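Local coordinates for protein putative endo-1,4-beta-xylanase (Bacteroides thetaiotaomicron VPI-5482, PDB 5MSX) that probably hydrolyses glycosidic bonds in plant pectin as a family 43 glycoside hydrolase, most likely acting as an arabinofuranosidase, at residues I153-D161 against E200-Y211. Sequence-based numbering, arbitrary orientation.
Sequences IDAEIFVDD and EGPIFFKRKGIY. With EDO (1,2-ethanediol), chain X.
Asp160 OD1 is gripped by two donors: Lys206 NZ at 2.9 Å, on its syn lone pair, and the backbone N of Asp161 on the anti side, well tilted out of the carboxylate plane. The carboxylate's other oxygen, OD2, takes the hydroxyl of Tyr211 (Tyr211 OH to Asp160 OD2 2.6 Å), again through a syn lone pair. Lysine suits its place because the extended chain of Lys206 carries NZ to a second acid, Asp161 OD2, at 2.7 Å. Replacing Asp160 with an alanine would probably leave the Tyr211 hydroxyl without this acceptor and cost Lys206 one of its two salt bridges. Next along the strands, the edge of Phe204 meets the face of Phe158 in a T-shaped pair, planes at 65°, CE1 standing 3.4 Å above the ring plane, over its centre. Glu156, its chain bent at chi2, reaches across so that OE2 accepts a nearly straight bond (169°) from Phe204 N. Gly201, whose positive phi is easy without a side chain, gives its N-H to Asp154 OD2 (2.9 Å). Asp154 OD2, of the predicted pKa modulator, also touches CB of Glu200, the predicted proton donor (3.3 Å), whose OE1 is hydrogen-bonded to Tyr198. Innermost strands 156-159 and 203-207, nearly parallel (14°), thus join neighbouring blades of family 43's five-bladed beta-propeller, with their inner end at the predicted active site.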
ATOM      1  N   ILE C 153       3.953  22.824   9.486  1.00 20.88           N
ATOM      2  CA  ILE C 153       3.022  23.157   8.417  1.00 20.83           C
ATOM      3  C   ILE C 153       3.625  22.903   7.024  1.00 19.98           C
ATOM      4  O   ILE C 153       4.828  22.695   6.886  1.00 17.61           O
ATOM      5  CB  ILE C 153       2.643  24.659   8.478  1.00 21.42           C
ATOM      6  CG1 ILE C 153       3.890  25.525   8.238  1.00 20.40           C
ATOM      7  CG2 ILE C 153       2.010  24.998   9.832  1.00 22.91           C
ATOM      8  CD1 ILE C 153       3.594  26.999   8.165  1.00 21.22           C
ATOM      9  N   ASP C 154       2.765  23.008   6.004  1.00 19.47           N
ATOM     10  CA  ASP C 154       3.185  23.066   4.602  1.00 18.68           C
ATOM     11  C   ASP C 154       3.817  21.769   4.120  1.00 17.20           C
ATOM     12  O   ASP C 154       4.968  21.778   3.696  1.00 16.14           O
ATOM     13  CB  ASP C 154       4.178  24.235   4.360  1.00 18.32           C
ATOM     14  CG  ASP C 154       3.559  25.604   4.594  1.00 20.08           C
ATOM     15  OD1 ASP C 154       2.350  25.677   4.877  1.00 18.89           O
ATOM     16  OD2 ASP C 154       4.293  26.620   4.398  1.00 20.07           O
ATOM     17  N   ALA C 155       3.071  20.663   4.182  1.00 18.25           N
ATOM     18  CA  ALA C 155       3.622  19.356   3.764  1.00 18.06           C
ATOM     19  C   ALA C 155       3.840  19.291   2.253  1.00 16.87           C
ATOM     20  O   ALA C 155       3.039  19.800   1.476  1.00 16.58           O
ATOM     21  CB  ALA C 155       2.734  18.210   4.177  1.00 17.68           C
ATOM     22  N   GLU C 156       4.924  18.629   1.882  1.00 16.50           N
ATOM     23  CA  GLU C 156       5.284  18.336   0.486  1.00 17.23           C
ATOM     24  C   GLU C 156       5.760  16.867   0.434  1.00 17.32           C
ATOM     25  O   GLU C 156       6.637  16.466   1.219  1.00 15.98           O
ATOM     26  CB  GLU C 156       6.398  19.305   0.079  1.00 17.16           C
ATOM     27  CG  GLU C 156       7.127  19.049  -1.227  1.00 17.77           C
ATOM     28  CD  GLU C 156       6.328  19.465  -2.461  1.00 18.03           C
ATOM     29  OE1 GLU C 156       5.088  19.669  -2.314  1.00 16.99           O
ATOM     30  OE2 GLU C 156       6.961  19.561  -3.569  1.00 16.43           O
ATOM     31  N   ILE C 157       5.180  16.080  -0.483  1.00 18.11           N
ATOM     32  CA  ILE C 157       5.472  14.639  -0.588  1.00 19.23           C
ATOM     33  C   ILE C 157       6.346  14.323  -1.799  1.00 19.23           C
ATOM     34  O   ILE C 157       6.151  14.895  -2.876  1.00 19.59           O
ATOM     35  CB  ILE C 157       4.161  13.842  -0.647  1.00 20.83           C
ATOM     36  CG1 ILE C 157       3.235  14.230   0.520  1.00 22.46           C
ATOM     37  CG2 ILE C 157       4.389  12.329  -0.619  1.00 21.52           C
ATOM     38  CD1 ILE C 157       3.702  13.829   1.909  1.00 23.78           C
ATOM     39  N   PHE C 158       7.337  13.453  -1.616  1.00 18.91           N
ATOM     40  CA  PHE C 158       8.121  12.929  -2.729  1.00 18.64           C
ATOM     41  C   PHE C 158       8.185  11.389  -2.687  1.00 19.53           C
ATOM     42  O   PHE C 158       8.455  10.810  -1.627  1.00 18.57           O
ATOM     43  CB  PHE C 158       9.526  13.484  -2.694  1.00 18.03           C
ATOM     44  CG  PHE C 158      10.413  12.940  -3.785  1.00 17.68           C
ATOM     45  CD1 PHE C 158      10.179  13.283  -5.127  1.00 16.28           C
ATOM     46  CD2 PHE C 158      11.469  12.074  -3.485  1.00 17.45           C
ATOM     47  CE1 PHE C 158      11.001  12.788  -6.132  1.00 16.57           C
ATOM     48  CE2 PHE C 158      12.292  11.561  -4.494  1.00 16.62           C
ATOM     49  CZ  PHE C 158      12.052  11.918  -5.818  1.00 16.54           C
ATOM     50  N   VAL C 159       7.962  10.727  -3.824  1.00 20.19           N
ATOM     51  CA  VAL C 159       8.178   9.240  -3.912  1.00 20.12           C
ATOM     52  C   VAL C 159       9.319   8.983  -4.888  1.00 20.20           C
ATOM     53  O   VAL C 159       9.227   9.360  -6.050  1.00 19.68           O
ATOM     54  CB  VAL C 159       6.914   8.483  -4.368  1.00 20.46           C
ATOM     55  CG1 VAL C 159       7.124   6.969  -4.305  1.00 19.94           C
ATOM     56  CG2 VAL C 159       5.710   8.884  -3.513  1.00 19.98           C
ATOM     57  N   ASP C 160      10.399   8.365  -4.425  1.00 19.35           N
ATOM     58  CA  ASP C 160      11.577   8.191  -5.270  1.00 21.25           C
ATOM     59  C   ASP C 160      11.365   6.978  -6.210  1.00 23.19           C
ATOM     60  O   ASP C 160      10.371   6.228  -6.068  1.00 23.87           O
ATOM     61  CB  ASP C 160      12.849   8.062  -4.395  1.00 20.97           C
ATOM     62  CG  ASP C 160      14.118   8.546  -5.078  1.00 20.65           C
ATOM     63  OD1 ASP C 160      14.122   8.843  -6.301  1.00 19.52           O
ATOM     64  OD2 ASP C 160      15.146   8.650  -4.359  1.00 22.01           O
ATOM     65  N   ASP C 161      12.269   6.821  -7.184  1.00 24.78           N
ATOM     66  CA  ASP C 161      12.178   5.766  -8.213  1.00 27.66           C
ATOM     67  C   ASP C 161      12.121   4.344  -7.602  1.00 26.65           C
ATOM     68  O   ASP C 161      11.463   3.466  -8.152  1.00 25.68           O
ATOM     69  CB  ASP C 161      13.328   5.878  -9.236  1.00 29.98           C
ATOM     70  CG  ASP C 161      13.246   7.159 -10.095  1.00 34.17           C
ATOM     71  OD1 ASP C 161      12.237   7.357 -10.812  1.00 39.49           O
ATOM     72  OD2 ASP C 161      14.195   7.978 -10.077  1.00 37.63           O
ATOM     73  N   GLU C 200       9.399  28.263   4.913  1.00 18.95           N
ATOM     74  CA  GLU C 200       8.194  27.432   4.781  1.00 19.87           C
ATOM     75  C   GLU C 200       7.986  27.037   3.319  1.00 17.42           C
ATOM     76  O   GLU C 200       8.907  27.144   2.523  1.00 16.42           O
ATOM     77  CB  GLU C 200       6.995  28.168   5.394  1.00 21.66           C
ATOM     78  CG  GLU C 200       6.555  29.440   4.691  1.00 25.08           C
ATOM     79  CD  GLU C 200       5.492  30.240   5.488  1.00 28.81           C
ATOM     80  OE1 GLU C 200       5.074  29.782   6.583  1.00 31.47           O
ATOM     81  OE2 GLU C 200       5.056  31.322   5.020  1.00 28.08           O
ATOM     82  N   GLY C 201       6.805  26.549   2.978  1.00 16.19           N
ATOM     83  CA  GLY C 201       6.477  26.232   1.585  1.00 15.75           C
ATOM     84  C   GLY C 201       7.497  25.414   0.798  1.00 15.00           C
ATOM     85  O   GLY C 201       7.783  25.744  -0.346  1.00 16.27           O
ATOM     86  N   PRO C 202       8.021  24.332   1.386  1.00 13.62           N
ATOM     87  CA  PRO C 202       8.997  23.527   0.611  1.00 13.85           C
ATOM     88  C   PRO C 202       8.416  22.964  -0.702  1.00 12.96           C
ATOM     89  O   PRO C 202       7.260  22.631  -0.770  1.00 12.36           O
ATOM     90  CB  PRO C 202       9.365  22.390   1.572  1.00 13.47           C
ATOM     91  CG  PRO C 202       8.256  22.345   2.579  1.00 13.47           C
ATOM     92  CD  PRO C 202       7.741  23.744   2.714  1.00 13.58           C
ATOM     93  N   ILE C 203       9.241  22.928  -1.723  1.00 13.33           N
ATOM     94  CA  ILE C 203       8.956  22.297  -2.990  1.00 13.78           C
ATOM     95  C   ILE C 203      10.098  21.354  -3.206  1.00 14.01           C
ATOM     96  O   ILE C 203      11.230  21.748  -3.002  1.00 14.04           O
ATOM     97  CB  ILE C 203       8.926  23.342  -4.155  1.00 14.47           C
ATOM     98  CG1 ILE C 203       7.744  24.315  -3.950  1.00 14.60           C
ATOM     99  CG2 ILE C 203       8.939  22.667  -5.544  1.00 13.78           C
ATOM    100  CD1 ILE C 203       7.797  25.535  -4.899  1.00 14.61           C
ATOM    101  N   PHE C 204       9.802  20.115  -3.589  1.00 14.32           N
ATOM    102  CA  PHE C 204      10.838  19.117  -3.869  1.00 14.92           C
ATOM    103  C   PHE C 204      10.491  18.358  -5.137  1.00 15.27           C
ATOM    104  O   PHE C 204       9.329  17.933  -5.343  1.00 14.09           O
ATOM    105  CB  PHE C 204      10.991  18.130  -2.705  1.00 14.92           C
ATOM    106  CG  PHE C 204      12.153  17.202  -2.864  1.00 16.41           C
ATOM    107  CD1 PHE C 204      12.013  16.009  -3.568  1.00 17.10           C
ATOM    108  CD2 PHE C 204      13.400  17.524  -2.330  1.00 16.11           C
ATOM    109  CE1 PHE C 204      13.087  15.150  -3.733  1.00 16.97           C
ATOM    110  CE2 PHE C 204      14.475  16.682  -2.500  1.00 17.49           C
ATOM    111  CZ  PHE C 204      14.318  15.476  -3.202  1.00 17.44           C
ATOM    112  N   PHE C 205      11.500  18.186  -5.986  1.00 15.99           N
ATOM    113  CA  PHE C 205      11.369  17.367  -7.183  1.00 15.61           C
ATOM    114  C   PHE C 205      12.727  16.840  -7.664  1.00 16.60           C
ATOM    115  O   PHE C 205      13.804  17.348  -7.283  1.00 16.01           O
ATOM    116  CB  PHE C 205      10.641  18.105  -8.304  1.00 15.57           C
ATOM    117  CG  PHE C 205      11.389  19.283  -8.828  1.00 16.09           C
ATOM    118  CD1 PHE C 205      11.262  20.525  -8.212  1.00 15.92           C
ATOM    119  CD2 PHE C 205      12.238  19.167  -9.931  1.00 15.63           C
ATOM    120  CE1 PHE C 205      11.975  21.625  -8.703  1.00 16.54           C
ATOM    121  CE2 PHE C 205      12.968  20.268 -10.383  1.00 15.30           C
ATOM    122  CZ  PHE C 205      12.839  21.480  -9.762  1.00 15.56           C
ATOM    123  N   LYS C 206      12.645  15.822  -8.517  1.00 17.06           N
ATOM    124  CA  LYS C 206      13.802  15.162  -9.079  1.00 18.57           C
ATOM    125  C   LYS C 206      13.765  15.345 -10.600  1.00 19.40           C
ATOM    126  O   LYS C 206      12.756  15.054 -11.214  1.00 20.25           O
ATOM    127  CB  LYS C 206      13.772  13.674  -8.758  1.00 18.27           C
ATOM    128  CG  LYS C 206      15.028  12.917  -9.186  1.00 19.98           C
ATOM    129  CD  LYS C 206      14.887  11.424  -8.918  1.00 20.52           C
ATOM    130  CE  LYS C 206      16.236  10.710  -8.905  1.00 20.37           C
ATOM    131  NZ  LYS C 206      15.953   9.313  -8.504  1.00 20.92           N
ATOM    132  N   ARG C 207      14.870  15.787 -11.198  1.00 19.33           N
ATOM    133  CA  ARG C 207      14.969  15.891 -12.650  1.00 20.47           C
ATOM    134  C   ARG C 207      16.344  15.424 -13.141  1.00 20.43           C
ATOM    135  O   ARG C 207      17.369  15.957 -12.698  1.00 18.24           O
ATOM    136  CB  ARG C 207      14.725  17.331 -13.097  1.00 21.40           C
ATOM    137  CG  ARG C 207      14.969  17.583 -14.593  1.00 21.12           C
ATOM    138  CD  ARG C 207      14.660  19.015 -14.950  1.00 20.96           C
ATOM    139  NE  ARG C 207      14.858  19.352 -16.366  1.00 20.77           N
ATOM    140  CZ  ARG C 207      16.040  19.634 -16.923  1.00 22.10           C
ATOM    141  NH1 ARG C 207      17.190  19.567 -16.242  1.00 20.57           N
ATOM    142  NH2 ARG C 207      16.076  19.978 -18.199  1.00 21.33           N
ATOM    143  N   LYS C 208      16.350  14.440 -14.051  1.00 22.74           N
ATOM    144  CA  LYS C 208      17.596  13.908 -14.648  1.00 23.29           C
ATOM    145  C   LYS C 208      18.639  13.550 -13.604  1.00 22.87           C
ATOM    146  O   LYS C 208      19.774  13.983 -13.678  1.00 24.22           O
ATOM    147  CB  LYS C 208      18.167  14.913 -15.660  1.00 26.41           C
ATOM    148  CG  LYS C 208      17.220  15.136 -16.822  1.00 28.63           C
ATOM    149  CD  LYS C 208      17.723  16.152 -17.819  1.00 32.56           C
ATOM    150  CE  LYS C 208      16.706  16.282 -18.946  1.00 36.58           C
ATOM    151  NZ  LYS C 208      17.261  16.949 -20.157  1.00 39.82           N
ATOM    152  N   GLY C 209      18.214  12.804 -12.588  1.00 23.21           N
ATOM    153  CA  GLY C 209      19.091  12.380 -11.502  1.00 22.63           C
ATOM    154  C   GLY C 209      19.470  13.406 -10.446  1.00 22.69           C
ATOM    155  O   GLY C 209      20.243  13.076  -9.552  1.00 24.28           O
ATOM    156  N   ILE C 210      18.956  14.640 -10.531  1.00 20.47           N
ATOM    157  CA  ILE C 210      19.254  15.672  -9.554  1.00 19.46           C
ATOM    158  C   ILE C 210      17.995  15.956  -8.714  1.00 17.65           C
ATOM    159  O   ILE C 210      16.904  16.123  -9.247  1.00 17.19           O
ATOM    160  CB  ILE C 210      19.762  16.965 -10.232  1.00 20.69           C
ATOM    161  CG1 ILE C 210      20.940  16.639 -11.163  1.00 22.85           C
ATOM    162  CG2 ILE C 210      20.158  18.020  -9.195  1.00 19.02           C
ATOM    163  CD1 ILE C 210      21.516  17.845 -11.911  1.00 22.87           C
ATOM    164  N   TYR C 211      18.187  15.973  -7.405  1.00 16.87           N
ATOM    165  CA  TYR C 211      17.179  16.309  -6.422  1.00 17.65           C
ATOM    166  C   TYR C 211      17.243  17.810  -6.116  1.00 17.26           C
ATOM    167  O   TYR C 211      18.324  18.343  -5.881  1.00 17.02           O
ATOM    168  CB  TYR C 211      17.425  15.515  -5.137  1.00 18.69           C
ATOM    169  CG  TYR C 211      17.347  14.004  -5.249  1.00 18.76           C
ATOM    170  CD1 TYR C 211      16.119  13.347  -5.413  1.00 19.57           C
ATOM    171  CD2 TYR C 211      18.487  13.222  -5.125  1.00 19.66           C
ATOM    172  CE1 TYR C 211      16.048  11.972  -5.484  1.00 18.72           C
ATOM    173  CE2 TYR C 211      18.426  11.834  -5.209  1.00 19.56           C
ATOM    174  CZ  TYR C 211      17.214  11.217  -5.375  1.00 19.42           C
ATOM    175  OH  TYR C 211      17.154   9.841  -5.405  1.00 19.49           O
TER
HETATM  176  C1  EDO X 506      10.908  10.878  -9.599  1.00 48.30           C
HETATM  177  O1  EDO X 506      10.404  12.180  -9.923  1.00 49.21           O
HETATM  178  C2  EDO X 506       9.721  10.002  -9.238  1.00 49.60           C
HETATM  179  O2  EDO X 506      10.166   8.754  -8.697  1.00 48.57           O
HETATM  180  O   HOH W   1       4.848  22.948   0.833  1.00 11.66           O
HETATM  181  O   HOH W   2       8.133  15.822  -4.771  1.00 23.67           O